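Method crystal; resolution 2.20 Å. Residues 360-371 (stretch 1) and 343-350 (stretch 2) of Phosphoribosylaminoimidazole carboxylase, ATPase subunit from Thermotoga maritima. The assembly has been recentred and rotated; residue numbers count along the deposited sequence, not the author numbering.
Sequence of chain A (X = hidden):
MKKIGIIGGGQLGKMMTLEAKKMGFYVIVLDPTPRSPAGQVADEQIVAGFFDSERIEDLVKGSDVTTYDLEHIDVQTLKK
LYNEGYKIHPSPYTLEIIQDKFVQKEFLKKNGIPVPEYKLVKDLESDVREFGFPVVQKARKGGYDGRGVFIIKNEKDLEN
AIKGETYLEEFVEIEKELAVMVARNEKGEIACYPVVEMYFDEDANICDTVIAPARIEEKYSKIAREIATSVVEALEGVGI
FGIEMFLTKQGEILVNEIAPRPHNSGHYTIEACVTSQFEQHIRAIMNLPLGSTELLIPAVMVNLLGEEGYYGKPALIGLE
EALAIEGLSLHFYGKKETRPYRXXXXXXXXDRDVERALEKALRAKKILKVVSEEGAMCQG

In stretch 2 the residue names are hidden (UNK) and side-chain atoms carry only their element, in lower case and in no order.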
ATOM      1  N   LYS A 360     -12.104   9.462 -17.426  1.00 18.51           N
ATOM      2  CA  LYS A 360     -12.639   9.356 -16.078  1.00 17.03           C
ATOM      3  C   LYS A 360     -11.918  10.320 -15.145  1.00 17.50           C
ATOM      4  O   LYS A 360     -12.551  11.035 -14.363  1.00 18.03           O
ATOM      5  CB  LYS A 360     -12.480   7.931 -15.556  1.00 17.15           C
ATOM      6  CG  LYS A 360     -13.305   6.883 -16.283  1.00 17.79           C
ATOM      7  CD  LYS A 360     -13.012   5.509 -15.707  1.00 18.20           C
ATOM      8  CE  LYS A 360     -13.807   4.414 -16.393  1.00 20.35           C
ATOM      9  NZ  LYS A 360     -13.596   3.091 -15.733  1.00 19.88           N
ATOM     10  N   ALA A 361     -10.592  10.346 -15.243  1.00 16.40           N
ATOM     11  CA  ALA A 361      -9.778  11.202 -14.391  1.00 17.28           C
ATOM     12  C   ALA A 361     -10.119  12.678 -14.528  1.00 18.71           C
ATOM     13  O   ALA A 361     -10.280  13.374 -13.524  1.00 19.20           O
ATOM     14  CB  ALA A 361      -8.306  10.982 -14.685  1.00 15.91           C
ATOM     15  N   LEU A 362     -10.222  13.159 -15.765  1.00 20.63           N
ATOM     16  CA  LEU A 362     -10.537  14.567 -16.003  1.00 22.03           C
ATOM     17  C   LEU A 362     -11.944  14.908 -15.543  1.00 23.07           C
ATOM     18  O   LEU A 362     -12.216  16.024 -15.107  1.00 22.97           O
ATOM     19  CB  LEU A 362     -10.384  14.906 -17.485  1.00 20.69           C
ATOM     20  CG  LEU A 362      -8.959  14.789 -18.020  1.00 19.48           C
ATOM     21  CD1 LEU A 362      -8.914  15.307 -19.456  1.00 17.17           C
ATOM     22  CD2 LEU A 362      -8.011  15.592 -17.127  1.00 16.97           C
ATOM     23  N   ARG A 363     -12.835  13.931 -15.644  1.00 24.63           N
ATOM     24  CA  ARG A 363     -14.217  14.103 -15.232  1.00 25.84           C
ATOM     25  C   ARG A 363     -14.282  14.216 -13.707  1.00 25.03           C
ATOM     26  O   ARG A 363     -15.066  14.999 -13.162  1.00 23.84           O
ATOM     27  CB  ARG A 363     -15.038  12.909 -15.716  1.00 29.41           C
ATOM     28  CG  ARG A 363     -16.522  12.994 -15.436  1.00 34.54           C
ATOM     29  CD  ARG A 363     -17.255  11.954 -16.260  1.00 37.84           C
ATOM     30  NE  ARG A 363     -16.807  10.606 -15.940  1.00 42.74           N
ATOM     31  CZ  ARG A 363     -17.090   9.534 -16.672  1.00 46.83           C
ATOM     32  NH1 ARG A 363     -17.822   9.657 -17.773  1.00 49.54           N
ATOM     33  NH2 ARG A 363     -16.644   8.339 -16.308  1.00 48.39           N
ATOM     34  N   ALA A 364     -13.445  13.435 -13.027  1.00 22.58           N
ATOM     35  CA  ALA A 364     -13.398  13.440 -11.570  1.00 21.70           C
ATOM     36  C   ALA A 364     -12.567  14.610 -11.034  1.00 21.90           C
ATOM     37  O   ALA A 364     -12.736  15.030  -9.891  1.00 20.06           O
ATOM     38  CB  ALA A 364     -12.827  12.122 -11.068  1.00 19.96           C
ATOM     39  N   LYS A 365     -11.663  15.124 -11.863  1.00 22.58           N
ATOM     40  CA  LYS A 365     -10.812  16.242 -11.468  1.00 26.06           C
ATOM     41  C   LYS A 365     -11.654  17.469 -11.116  1.00 27.31           C
ATOM     42  O   LYS A 365     -11.193  18.364 -10.407  1.00 28.10           O
ATOM     43  CB  LYS A 365      -9.838  16.584 -12.605  1.00 27.44           C
ATOM     44  CG  LYS A 365      -8.980  17.824 -12.367  1.00 26.82           C
ATOM     45  CD  LYS A 365      -7.954  18.000 -13.482  1.00 27.80           C
ATOM     46  CE  LYS A 365      -7.241  19.344 -13.386  1.00 29.09           C
ATOM     47  NZ  LYS A 365      -6.595  19.558 -12.060  1.00 32.95           N
ATOM     48  N   LYS A 366     -12.889  17.499 -11.609  1.00 27.75           N
ATOM     49  CA  LYS A 366     -13.801  18.613 -11.353  1.00 27.97           C
ATOM     50  C   LYS A 366     -14.731  18.316 -10.189  1.00 27.01           C
ATOM     51  O   LYS A 366     -15.370  19.222  -9.658  1.00 26.18           O
ATOM     52  CB  LYS A 366     -14.639  18.899 -12.597  1.00 29.61           C
ATOM     53  CG  LYS A 366     -13.817  19.288 -13.814  1.00 34.24           C
ATOM     54  CD  LYS A 366     -14.685  19.422 -15.052  1.00 37.08           C
ATOM     55  CE  LYS A 366     -13.846  19.790 -16.264  1.00 38.86           C
ATOM     56  NZ  LYS A 366     -14.659  19.802 -17.510  1.00 42.37           N
ATOM     57  N   ILE A 367     -14.796  17.046  -9.797  1.00 26.09           N
ATOM     58  CA  ILE A 367     -15.663  16.596  -8.711  1.00 25.80           C
ATOM     59  C   ILE A 367     -14.976  16.548  -7.344  1.00 26.26           C
ATOM     60  O   ILE A 367     -15.524  17.021  -6.347  1.00 26.58           O
ATOM     61  CB  ILE A 367     -16.232  15.198  -9.045  1.00 26.20           C
ATOM     62  CG1 ILE A 367     -17.074  15.287 -10.319  1.00 26.90           C
ATOM     63  CG2 ILE A 367     -17.045  14.655  -7.881  1.00 23.33           C
ATOM     64  CD1 ILE A 367     -17.636  13.956 -10.781  1.00 27.69           C
ATOM     65  N   LEU A 368     -13.788  15.951  -7.299  1.00 26.68           N
ATOM     66  CA  LEU A 368     -13.026  15.846  -6.062  1.00 26.54           C
ATOM     67  C   LEU A 368     -12.360  17.169  -5.750  1.00 27.54           C
ATOM     68  O   LEU A 368     -11.652  17.719  -6.589  1.00 30.04           O
ATOM     69  CB  LEU A 368     -11.949  14.768  -6.186  1.00 25.41           C
ATOM     70  CG  LEU A 368     -12.273  13.410  -5.574  1.00 25.10           C
ATOM     71  CD1 LEU A 368     -11.085  12.470  -5.738  1.00 24.15           C
ATOM     72  CD2 LEU A 368     -12.617  13.594  -4.104  1.00 23.01           C
ATOM     73  N   LYS A 369     -12.574  17.683  -4.544  1.00 28.79           N
ATOM     74  CA  LYS A 369     -11.971  18.951  -4.164  1.00 28.20           C
ATOM     75  C   LYS A 369     -11.662  19.055  -2.679  1.00 27.60           C
ATOM     76  O   LYS A 369     -12.479  18.690  -1.837  1.00 28.85           O
ATOM     77  CB  LYS A 369     -12.883  20.103  -4.591  1.00 29.17           C
ATOM     78  CG  LYS A 369     -13.116  20.141  -6.091  1.00 32.71           C
ATOM     79  CD  LYS A 369     -13.794  21.415  -6.550  1.00 36.66           C
ATOM     80  CE  LYS A 369     -13.903  21.442  -8.071  1.00 38.60           C
ATOM     81  NZ  LYS A 369     -12.574  21.229  -8.723  1.00 39.59           N
ATOM     82  N   VAL A 370     -10.465  19.539  -2.369  1.00 26.12           N
ATOM     83  CA  VAL A 370     -10.040  19.721  -0.991  1.00 24.21           C
ATOM     84  C   VAL A 370     -10.432  21.133  -0.594  1.00 25.12           C
ATOM     85  O   VAL A 370      -9.970  22.106  -1.175  1.00 24.47           O
ATOM     86  CB  VAL A 370      -8.525  19.560  -0.842  1.00 22.98           C
ATOM     87  CG1 VAL A 370      -8.121  19.763   0.611  1.00 21.37           C
ATOM     88  CG2 VAL A 370      -8.101  18.188  -1.341  1.00 22.16           C
ATOM     89  N   VAL A 371     -11.298  21.222   0.404  1.00 28.64           N
ATOM     90  CA  VAL A 371     -11.815  22.486   0.900  1.00 30.18           C
ATOM     91  C   VAL A 371     -11.525  22.592   2.398  1.00 33.29           C
ATOM     92  O   VAL A 371     -10.812  21.760   2.958  1.00 33.20           O
ATOM     93  CB  VAL A 371     -13.342  22.549   0.591  1.00 29.80           C
ATOM     94  CG1 VAL A 371     -14.074  23.487   1.529  1.00 31.53           C
ATOM     95  CG2 VAL A 371     -13.537  22.996  -0.847  1.00 27.70           C
ATOM     96  N   UNK A 343      -0.245  20.771  -2.137  1.00 21.45           N
ATOM     97  CA  UNK A 343      -0.526  19.385  -2.485  1.00 20.92           C
ATOM     98  C   UNK A 343      -1.116  18.653  -1.271  1.00 20.90           C
ATOM     99  O   UNK A 343      -0.418  18.381  -0.293  1.00 21.53           O
ATOM    100  c   UNK A 343       2.997  18.853  -6.134  1.00 27.70           C
ATOM    101  n   UNK A 343       4.103  18.021  -6.707  1.00 26.72           N
ATOM    102  c   UNK A 343       1.273  19.170  -4.302  1.00 24.05           C
ATOM    103  c   UNK A 343       0.752  18.682  -2.958  1.00 20.00           C
ATOM    104  c   UNK A 343       2.428  18.307  -4.819  1.00 26.33           C
ATOM    105  N   UNK A 344      -2.407  18.341  -1.343  1.00 19.19           N
ATOM    106  CA  UNK A 344      -3.100  17.651  -0.262  1.00 18.72           C
ATOM    107  C   UNK A 344      -3.216  16.151  -0.529  1.00 17.82           C
ATOM    108  O   UNK A 344      -3.579  15.382   0.355  1.00 19.26           O
ATOM    109  c   UNK A 344      -4.488  19.726   0.291  1.00 19.72           C
ATOM    110 se   UNK A 344      -3.471  20.045   1.903  1.00 23.97          SE
ATOM    111  c   UNK A 344      -4.493  18.249  -0.079  1.00 18.76           C
ATOM    112  c   UNK A 344      -4.842  19.599   3.207  1.00 16.82           C
ATOM    113  N   UNK A 345      -2.916  15.738  -1.752  1.00 16.97           N
ATOM    114  CA  UNK A 345      -3.002  14.329  -2.085  1.00 14.13           C
ATOM    115  C   UNK A 345      -3.137  14.122  -3.576  1.00 12.67           C
ATOM    116  O   UNK A 345      -2.870  15.032  -4.368  1.00 11.78           O
ATOM    117  N   UNK A 346      -3.526  12.915  -3.963  1.00  9.02           N
ATOM    118  CA  UNK A 346      -3.732  12.602  -5.363  1.00  9.51           C
ATOM    119  C   UNK A 346      -4.754  11.483  -5.462  1.00 10.74           C
ATOM    120  O   UNK A 346      -5.070  10.830  -4.464  1.00 10.30           O
ATOM    121  c   UNK A 346      -2.076   9.602  -6.128  1.00 14.19           C
ATOM    122  c   UNK A 346      -2.409  12.183  -6.051  1.00 11.78           C
ATOM    123  n   UNK A 346      -1.341   8.727  -5.362  1.00 10.74           N
ATOM    124  c   UNK A 346      -1.878  10.844  -5.623  1.00 11.57           C
ATOM    125  c   UNK A 346      -0.713   9.407  -4.420  1.00 12.53           C
ATOM    126  n   UNK A 346      -1.020  10.686  -4.555  1.00 12.30           N
ATOM    127  N   UNK A 347      -5.306  11.295  -6.654  1.00  8.51           N
ATOM    128  CA  UNK A 347      -6.240  10.218  -6.885  1.00 10.02           C
ATOM    129  C   UNK A 347      -5.799   9.594  -8.193  1.00 11.40           C
ATOM    130  O   UNK A 347      -5.158  10.253  -9.014  1.00 13.65           O
ATOM    131  c   UNK A 347      -8.834  11.695 -10.398  1.00  9.94           C
ATOM    132  c   UNK A 347      -7.704  10.711  -6.905  1.00 10.01           C
ATOM    133  c   UNK A 347      -8.177  12.926  -8.000  1.00  8.07           C
ATOM    134  c   UNK A 347      -8.083  11.538  -8.103  1.00 10.14           C
ATOM    135  c   UNK A 347      -8.411  10.934  -9.312  1.00  8.72           C
ATOM    136  c   UNK A 347      -8.596  13.699  -9.076  1.00  9.65           C
ATOM    137  c   UNK A 347      -8.929  13.090 -10.278  1.00 11.37           C
ATOM    138  N   UNK A 348      -6.098   8.313  -8.367  1.00 11.79           N
ATOM    139  CA  UNK A 348      -5.692   7.591  -9.563  1.00 12.00           C
ATOM    140  C   UNK A 348      -6.865   6.854 -10.179  1.00 12.04           C
ATOM    141  O   UNK A 348      -7.772   6.402  -9.483  1.00 10.95           O
ATOM    142  o   UNK A 348      -3.469   7.228  -8.654  1.00 16.76           O
ATOM    143  c   UNK A 348      -4.600   6.562  -9.231  1.00 14.19           C
ATOM    144  c   UNK A 348      -4.156   5.842 -10.481  1.00 17.47           C
ATOM    145  N   UNK A 349      -6.844   6.740 -11.498  1.00 11.98           N
ATOM    146  CA  UNK A 349      -7.901   6.049 -12.206  1.00 12.54           C
ATOM    147  C   UNK A 349      -7.254   4.992 -13.080  1.00 14.87           C
ATOM    148  O   UNK A 349      -6.601   5.318 -14.079  1.00 15.32           O
ATOM    149  c   UNK A 349      -9.638   6.260 -14.002  1.00 10.17           C
ATOM    150  c   UNK A 349      -8.707   7.027 -13.090  1.00 12.45           C
ATOM    151  c   UNK A 349      -9.499   7.985 -12.209  1.00 10.45           C
ATOM    152  N   UNK A 350      -7.410   3.726 -12.692  1.00 14.43           N
ATOM    153  CA  UNK A 350      -6.840   2.633 -13.469  1.00 15.10           C
ATOM    154  C   UNK A 350      -7.901   2.066 -14.396  1.00 15.57           C
ATOM    155  O   UNK A 350      -9.060   1.906 -14.009  1.00 14.79           O
ATOM    156  c   UNK A 350      -5.112   2.040 -11.753  1.00 13.77           C
ATOM    157  c   UNK A 350      -6.278   1.507 -12.563  1.00 15.20           C
ATOM    158  c   UNK A 350      -7.363   0.971 -11.638  1.00 15.55           C
TER

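Position 343 carries four carbons in an unbranched row ending in a nitrogen, and its side chain is out of reach of stretch 1. A linear chain with a terminal amine is lysine, and Lys 343 takes no part in the contact.

At position 344 two carbons, a selenium and a last carbon follow one another without a branch, and a carbon of this chain packs on Val 370. This is methionine in its selenium form, selenomethionine. The side chain of Met 344 curls through three m rotamers, and its CG lies 3.6 Å from CG1 of Val 370.

Position 345 has no side-chain atoms, hence no side-chain contact with stretch 1, and is therefore glycine. With phi/psi of 159/-165, a CB on Gly 345 would be jammed against the carbonyl O of Met 344, so the backbone itself calls for glycine; nothing of stretch 1 lies near enough to impose it.

Position 346 shows one carbon leading to a five-membered ring of three carbons and two nitrogens, which touches nothing of stretch 1; this is the imidazole of histidine. His 346 points away from stretch 1, and its ND1 is hydrogen-bonded elsewhere in the structure.

At position 347 one carbon bears a ring of six carbons with no further atom attached, and the ring lies against Ala 361, Ala 364, Lys 365 and Leu 368. This identifies phenylalanine rather than tyrosine. The ring of Phe 347 packs against the helix and the residues that follow it: its CZ is 3.5 Å from Ala 361 O, which meets the ring edge near its plane, while CE1 lies 4.1 Å from Ala 364 CB and CD2 lies 3.7 Å from Leu 368 CD1.

Position 348 has one carbon carrying an oxygen and a carbon, makes no contact with stretch 1, and has the branched pattern of threonine. Thr 348 points away.

Position 349 has one carbon carrying two others, and the fork packs on Lys 360 and Ala 361, as valine. Val 349 points toward the helix, with CG1 3.6 Å from Lys 360 CB and CG2 4.1 Å from Ala 361 CB.

Position 350 repeats the three-carbon fork, touches nothing of stretch 1 with it, and is also valine; Val 350 points away.

The contact rests on apolar packing, with no hydrogen bond between the stretches. Strand alternation directs Phe 347 and Val 349 toward stretch 1 and the intervening Thr 348 away. Phe 347, with the largest covered area, bridges the helix and Leu 368, and Met 344 extends the packing to Val 370.

Stretch 2 (343-350) KMGHFTVV
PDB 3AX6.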